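Side-chain contacts in cellulase IBT99 (Metagenomes, PDB 6WBT), which probably hydrolyses 6-phospho-alpha-glucosides as a family 4 glycosyl hydrolase, and binds NAD, glucose 6-phosphate and a manganese ion: residues M121-I124 / Y125-Q129; D132-E135 / E136-K140. One frame throughout, in Å; residues are numbered along the deposited sequence.

Contact 1 of 2, residues M121-I124 / Y125-Q129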
HETATM    1  N   MSE A 121      -2.843   1.163 -30.273  1.00 56.27           N
HETATM    2  CA  MSE A 121      -1.766   0.244 -30.633  1.00 57.08           C
HETATM    3  C   MSE A 121      -1.032   0.690 -31.894  1.00 57.66           C
HETATM    4  O   MSE A 121       0.120   0.313 -32.115  1.00 60.59           O
HETATM    5  CB  MSE A 121      -2.307  -1.176 -30.815  1.00 57.73           C
HETATM    6  CG  MSE A 121      -2.765  -1.835 -29.522  1.00 57.25           C
HETATM    7 SE   MSE A 121      -2.586  -3.776 -29.576  0.37 60.27          SE
HETATM    8  CE  MSE A 121      -0.658  -3.887 -29.853  1.00 57.71           C
ATOM      9  N   ARG A 122      -1.700   1.492 -32.726  1.00 54.70           N
ATOM     10  CA  ARG A 122      -1.028   2.086 -33.875  1.00 52.61           C
ATOM     11  C   ARG A 122      -0.059   3.185 -33.466  1.00 49.22           C
ATOM     12  O   ARG A 122       0.889   3.468 -34.207  1.00 50.40           O
ATOM     13  CB  ARG A 122      -2.046   2.652 -34.864  1.00 53.43           C
ATOM     14  CG  ARG A 122      -2.809   1.613 -35.667  1.00 56.59           C
ATOM     15  CD  ARG A 122      -3.477   2.257 -36.875  1.00 56.86           C
ATOM     16  NE  ARG A 122      -4.419   3.304 -36.490  1.00 57.48           N
ATOM     17  CZ  ARG A 122      -5.720   3.104 -36.304  1.00 57.77           C
ATOM     18  NH1 ARG A 122      -6.237   1.894 -36.468  1.00 58.39           N
ATOM     19  NH2 ARG A 122      -6.505   4.114 -35.955  1.00 56.21           N
ATOM     20  N   THR A 123      -0.269   3.802 -32.304  1.00 46.14           N
ATOM     21  CA  THR A 123       0.483   4.979 -31.896  1.00 44.03           C
ATOM     22  C   THR A 123       1.599   4.674 -30.903  1.00 45.06           C
ATOM     23  O   THR A 123       2.471   5.525 -30.702  1.00 47.03           O
ATOM     24  CB  THR A 123      -0.469   6.021 -31.284  1.00 41.73           C
ATOM     25  OG1 THR A 123      -1.710   6.010 -31.999  1.00 41.04           O
ATOM     26  CG2 THR A 123       0.129   7.422 -31.360  1.00 41.88           C
ATOM     27  N   ILE A 124       1.606   3.484 -30.295  1.00 45.31           N
ATOM     28  CA  ILE A 124       2.563   3.190 -29.226  1.00 44.66           C
ATOM     29  C   ILE A 124       3.995   3.293 -29.741  1.00 46.02           C
ATOM     30  O   ILE A 124       4.775   4.142 -29.293  1.00 46.03           O
ATOM     31  CB  ILE A 124       2.283   1.805 -28.616  1.00 44.50           C
ATOM     32  CG1 ILE A 124       0.948   1.810 -27.869  1.00 45.47           C
ATOM     33  CG2 ILE A 124       3.414   1.390 -27.685  1.00 33.51           C
ATOM     34  CD1 ILE A 124       0.602   0.489 -27.220  1.00 33.65           C
ATOM     35  N   TYR A 125       4.360   2.433 -30.688  1.00 46.72           N
ATOM     36  CA  TYR A 125       5.739   2.378 -31.166  1.00 48.36           C
ATOM     37  C   TYR A 125       6.138   3.601 -31.992  1.00 49.05           C
ATOM     38  O   TYR A 125       7.276   4.068 -31.859  1.00 51.62           O
ATOM     39  CB  TYR A 125       5.976   1.093 -31.962  1.00 50.06           C
ATOM     40  CG  TYR A 125       6.158  -0.124 -31.082  1.00 51.72           C
ATOM     41  CD1 TYR A 125       7.260  -0.236 -30.244  1.00 52.31           C
ATOM     42  CD2 TYR A 125       5.233  -1.158 -31.088  1.00 52.98           C
ATOM     43  CE1 TYR A 125       7.434  -1.341 -29.434  1.00 53.71           C
ATOM     44  CE2 TYR A 125       5.399  -2.270 -30.281  1.00 54.06           C
ATOM     45  CZ  TYR A 125       6.502  -2.356 -29.457  1.00 54.72           C
ATOM     46  OH  TYR A 125       6.673  -3.459 -28.653  1.00 56.02           O
ATOM     47  N   PRO A 126       5.273   4.145 -32.859  1.00 48.04           N
ATOM     48  CA  PRO A 126       5.630   5.416 -33.513  1.00 47.36           C
ATOM     49  C   PRO A 126       5.911   6.544 -32.536  1.00 48.17           C
ATOM     50  O   PRO A 126       6.757   7.401 -32.823  1.00 50.19           O
ATOM     51  CB  PRO A 126       4.405   5.712 -34.386  1.00 46.38           C
ATOM     52  CG  PRO A 126       3.884   4.374 -34.728  1.00 47.83           C
ATOM     53  CD  PRO A 126       4.081   3.542 -33.489  1.00 48.19           C
HETATM   54  N   MSE A 127       5.233   6.574 -31.393  1.00 47.21           N
HETATM   55  CA  MSE A 127       5.518   7.570 -30.364  1.00 48.21           C
HETATM   56  C   MSE A 127       6.865   7.297 -29.705  1.00 48.38           C
HETATM   57  O   MSE A 127       7.607   8.224 -29.384  1.00 47.72           O
HETATM   58  CB  MSE A 127       4.412   7.595 -29.308  1.00 49.11           C
HETATM   59  CG  MSE A 127       3.248   8.511 -29.646  1.00 50.74           C
HETATM   60 SE   MSE A 127       3.804  10.373 -29.794  0.66 52.01          SE
HETATM   61  CE  MSE A 127       4.687  10.557 -28.063  1.00 47.45           C
ATOM     62  N   VAL A 128       7.173   6.013 -29.506  1.00 48.01           N
ATOM     63  CA  VAL A 128       8.463   5.639 -28.933  1.00 47.51           C
ATOM     64  C   VAL A 128       9.595   6.034 -29.874  1.00 47.97           C
ATOM     65  O   VAL A 128      10.660   6.487 -29.436  1.00 47.42           O
ATOM     66  CB  VAL A 128       8.487   4.133 -28.608  1.00 46.66           C
ATOM     67  CG1 VAL A 128       9.872   3.703 -28.153  1.00 46.61           C
ATOM     68  CG2 VAL A 128       7.455   3.808 -27.536  1.00 45.93           C
ATOM     69  N   GLN A 129       9.378   5.879 -31.185  1.00 48.47           N
ATOM     70  CA  GLN A 129      10.378   6.312 -32.154  1.00 49.06           C
ATOM     71  C   GLN A 129      10.575   7.821 -32.116  1.00 46.89           C
ATOM     72  O   GLN A 129      11.694   8.306 -32.325  1.00 47.39           O
ATOM     73  CB  GLN A 129       9.978   5.860 -33.559  1.00 49.86           C
ATOM     74  CG  GLN A 129      11.066   6.042 -34.601  1.00 51.75           C
ATOM     75  CD  GLN A 129      10.683   5.459 -35.947  1.00 55.06           C
ATOM     76  OE1 GLN A 129       9.586   5.698 -36.452  1.00 55.94           O
ATOM     77  NE2 GLN A 129      11.589   4.687 -36.535  1.00 56.88           N
TER
HETATM   78  O   HOH W   1       2.722   0.693 -32.084  1.00 37.38           O

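Contact 2 of 2, residues D132-E135 / E136-K140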
ATOM      1  N   ASP A 132      12.936   8.421 -29.156  1.00 46.32           N
ATOM      2  CA  ASP A 132      14.329   8.087 -29.436  1.00 49.03           C
ATOM      3  C   ASP A 132      14.968   9.081 -30.398  1.00 53.50           C
ATOM      4  O   ASP A 132      16.191   9.264 -30.374  1.00 56.49           O
ATOM      5  CB  ASP A 132      14.423   6.666 -29.991  1.00 48.10           C
ATOM      6  CG  ASP A 132      13.932   5.624 -29.005  1.00 49.14           C
ATOM      7  OD1 ASP A 132      14.187   5.785 -27.792  1.00 49.59           O
ATOM      8  OD2 ASP A 132      13.286   4.649 -29.439  1.00 48.98           O
ATOM      9  N   TYR A 133      14.168   9.725 -31.253  1.00 52.72           N
ATOM     10  CA  TYR A 133      14.699  10.782 -32.108  1.00 51.79           C
ATOM     11  C   TYR A 133      15.228  11.940 -31.274  1.00 52.01           C
ATOM     12  O   TYR A 133      16.323  12.457 -31.527  1.00 54.23           O
ATOM     13  CB  TYR A 133      13.618  11.273 -33.073  1.00 51.43           C
ATOM     14  CG  TYR A 133      13.407  10.390 -34.280  1.00 51.70           C
ATOM     15  CD1 TYR A 133      14.458   9.670 -34.831  1.00 53.01           C
ATOM     16  CD2 TYR A 133      12.156  10.280 -34.870  1.00 50.89           C
ATOM     17  CE1 TYR A 133      14.268   8.864 -35.937  1.00 53.94           C
ATOM     18  CE2 TYR A 133      11.955   9.475 -35.975  1.00 51.32           C
ATOM     19  CZ  TYR A 133      13.014   8.770 -36.504  1.00 53.80           C
ATOM     20  OH  TYR A 133      12.819   7.967 -37.605  1.00 55.87           O
ATOM     21  N   CYS A 134      14.462  12.359 -30.264  1.00 49.68           N
ATOM     22  CA  CYS A 134      14.862  13.504 -29.456  1.00 49.47           C
ATOM     23  C   CYS A 134      15.971  13.146 -28.477  1.00 54.69           C
ATOM     24  O   CYS A 134      16.806  13.998 -28.151  1.00 57.76           O
ATOM     25  CB  CYS A 134      13.652  14.065 -28.714  1.00 44.89           C
ATOM     26  SG  CYS A 134      12.284  14.532 -29.796  1.00 41.58           S
ATOM     27  N   GLU A 135      15.997  11.902 -27.995  1.00 56.55           N
ATOM     28  CA  GLU A 135      17.106  11.466 -27.152  1.00 58.58           C
ATOM     29  C   GLU A 135      18.419  11.446 -27.921  1.00 62.09           C
ATOM     30  O   GLU A 135      19.489  11.609 -27.322  1.00 63.29           O
ATOM     31  CB  GLU A 135      16.816  10.080 -26.574  1.00 57.87           C
ATOM     32  CG  GLU A 135      15.649  10.026 -25.604  1.00 57.17           C
ATOM     33  CD  GLU A 135      15.946  10.728 -24.295  1.00 57.70           C
ATOM     34  OE1 GLU A 135      15.050  11.423 -23.775  1.00 57.12           O
ATOM     35  OE2 GLU A 135      17.079  10.587 -23.788  1.00 59.31           O
ATOM     36  N   GLU A 136      18.363  11.257 -29.238  1.00 64.98           N
ATOM     37  CA  GLU A 136      19.557  11.100 -30.057  1.00 67.87           C
ATOM     38  C   GLU A 136      19.959  12.380 -30.777  1.00 65.94           C
ATOM     39  O   GLU A 136      21.154  12.678 -30.880  1.00 66.52           O
ATOM     40  CB  GLU A 136      19.338   9.982 -31.084  1.00 71.51           C
ATOM     41  CG  GLU A 136      20.589   9.199 -31.460  1.00 77.10           C
ATOM     42  CD  GLU A 136      20.301   8.088 -32.455  1.00 81.60           C
ATOM     43  OE1 GLU A 136      19.780   8.389 -33.549  1.00 83.06           O
ATOM     44  OE2 GLU A 136      20.586   6.914 -32.140  1.00 83.50           O
ATOM     45  N   TYR A 137      18.990  13.147 -31.267  1.00 61.70           N
ATOM     46  CA  TYR A 137      19.251  14.322 -32.092  1.00 59.86           C
ATOM     47  C   TYR A 137      18.952  15.642 -31.398  1.00 55.89           C
ATOM     48  O   TYR A 137      19.680  16.615 -31.602  1.00 55.43           O
ATOM     49  CB  TYR A 137      18.431  14.246 -33.388  1.00 61.73           C
ATOM     50  CG  TYR A 137      18.767  13.061 -34.268  1.00 66.59           C
ATOM     51  CD1 TYR A 137      20.060  12.558 -34.328  1.00 69.63           C
ATOM     52  CD2 TYR A 137      17.788  12.443 -35.037  1.00 67.31           C
ATOM     53  CE1 TYR A 137      20.370  11.475 -35.131  1.00 71.55           C
ATOM     54  CE2 TYR A 137      18.089  11.360 -35.843  1.00 68.95           C
ATOM     55  CZ  TYR A 137      19.381  10.881 -35.886  1.00 71.34           C
ATOM     56  OH  TYR A 137      19.682   9.803 -36.688  1.00 73.26           O
ATOM     57  N   ALA A 138      17.904  15.709 -30.582  1.00 53.33           N
ATOM     58  CA  ALA A 138      17.469  16.982 -30.028  1.00 51.53           C
ATOM     59  C   ALA A 138      18.372  17.414 -28.876  1.00 51.24           C
ATOM     60  O   ALA A 138      19.318  16.721 -28.486  1.00 50.77           O
ATOM     61  CB  ALA A 138      16.015  16.900 -29.577  1.00 49.04           C
ATOM     62  N   SER A 139      18.070  18.589 -28.333  1.00 52.18           N
ATOM     63  CA  SER A 139      18.813  19.122 -27.204  1.00 54.40           C
ATOM     64  C   SER A 139      18.648  18.224 -25.983  1.00 56.96           C
ATOM     65  O   SER A 139      17.665  17.495 -25.838  1.00 57.28           O
ATOM     66  CB  SER A 139      18.341  20.539 -26.876  1.00 53.52           C
ATOM     67  OG  SER A 139      18.860  20.974 -25.631  1.00 54.78           O
ATOM     68  N   LYS A 140      19.637  18.288 -25.091  1.00 59.91           N
ATOM     69  CA  LYS A 140      19.589  17.505 -23.864  1.00 60.99           C
ATOM     70  C   LYS A 140      18.542  18.017 -22.884  1.00 59.34           C
ATOM     71  O   LYS A 140      18.208  17.303 -21.933  1.00 59.05           O
ATOM     72  CB  LYS A 140      20.969  17.482 -23.200  1.00 65.01           C
ATOM     73  CG  LYS A 140      21.863  16.331 -23.655  1.00 66.99           C
ATOM     74  CD  LYS A 140      22.158  16.389 -25.147  1.00 68.66           C
ATOM     75  CE  LYS A 140      22.916  15.157 -25.610  1.00 70.16           C
ATOM     76  NZ  LYS A 140      23.131  15.163 -27.083  1.00 71.50           N
TER

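Contact 1 of 2, residues M121-I124 / Y125-Q129
The first torsion of Thr123 sets its methyl CG2 opposite the backbone N, and Met127, modelled as selenomethionine, bends at chi2 (-62°) and chi3 (-54°). The two side chains run side by side, one helical turn apart, with Thr123 CG2 3.7 Å from Met127 CG. Thr123 OG1 turns back along the helix to Tyr119 O. The backbone joins the same pair: Met127 N donates to Thr123 O at 3.0 Å, the donor lying 32° out of the carbonyl plane. Val128 N reaches Ile124 O, also at 3.0 Å, but in the carbonyl plane. Before these bonds the helix is kinked. Pro126 has no N-H to offer Arg122 O, and its ring carbons CG and CD lie beside that oxygen instead. The kink also parts Tyr125 N from Met121 O. A water bridges the two, accepting from Tyr125 N at 2.8 Å and donating to Met121 O at 2.6 Å. This is a proline kink in helix 114-136, and the side chain of Pro126 touches the bound NAD, about 4 Å away at the nearest atoms. Helix 151-161 packs on Thr123, Ile124 and Val128, while helix 380-402 meets Met121 and Ile124.

Contact 2 of 2, residues D132-E135 / E136-K140
Tyr133 O is gripped by two backbone N-H groups. Tyr137 N makes the sound bond, 2.8 Å long with an N-H...O angle of 153°. Glu136 N adds a weak one at 3.3 Å. This is the C-terminal end of helix 114-136, where the chain leaves for strand 143-146 of the Rossmann-type sheet. The bonding thins out here. Glu136 N is shared, since it also makes a weak hydrogen bond to Asp132 O, 3.2 Å away. Ala138 N then gives Cys134 O a last, weak bond of 3.2 Å. Ala138 itself is extended (psi 178°), so the chain no longer coils.

Tyr133 and Tyr137 stand on the same side of the helix end. Being one turn apart with the same first torsion, CG opposite the carbonyl carbon, they run alongside each other in the same direction. They touch lightly through Tyr133 CD1 and Tyr137 CE2, 4.1 Å apart. Glu136 CB lies 4.2 Å above one face of the Tyr137 ring, offset toward its rim. Beyond this pair, the Tyr133 ring meets Phe76 with nearly parallel planes, and Tyr137 leans on Lys73 of helix 72-76. Backbone hydrogen bonds of Tyr137 with Asp78 and of Ser139 with Ala79 tie the departing loop to the segment that follows that helix. Asp132 OD2 forms a salt bridge with Arg162. On the buried side, the methyl of Ala138 turns back toward the helix, and its CB rests 3.8 Å from Cys134 CB.

In the fold
Contacts 1 and 2 follow one another on helix 114-136, with centres about 16 Å apart. Contact 1 is buried, lies nearer the centre of the chain and touches the cofactor through its proline. Contact 2 is only partly buried, about 23 Å from that centre, and includes two exposed glutamates. Both depart from regular helical bonding, in different ways. In 121-129 a proline breaks the bonding and a water bridges one missing link, after which the helix resumes. In 132-140 most of the bonds are weak, and the helix ends. Their neighbours differ too: contact 1 packs against helices 151-161 and 380-402, whereas contact 2 borders helix 72-76 and the loop after it.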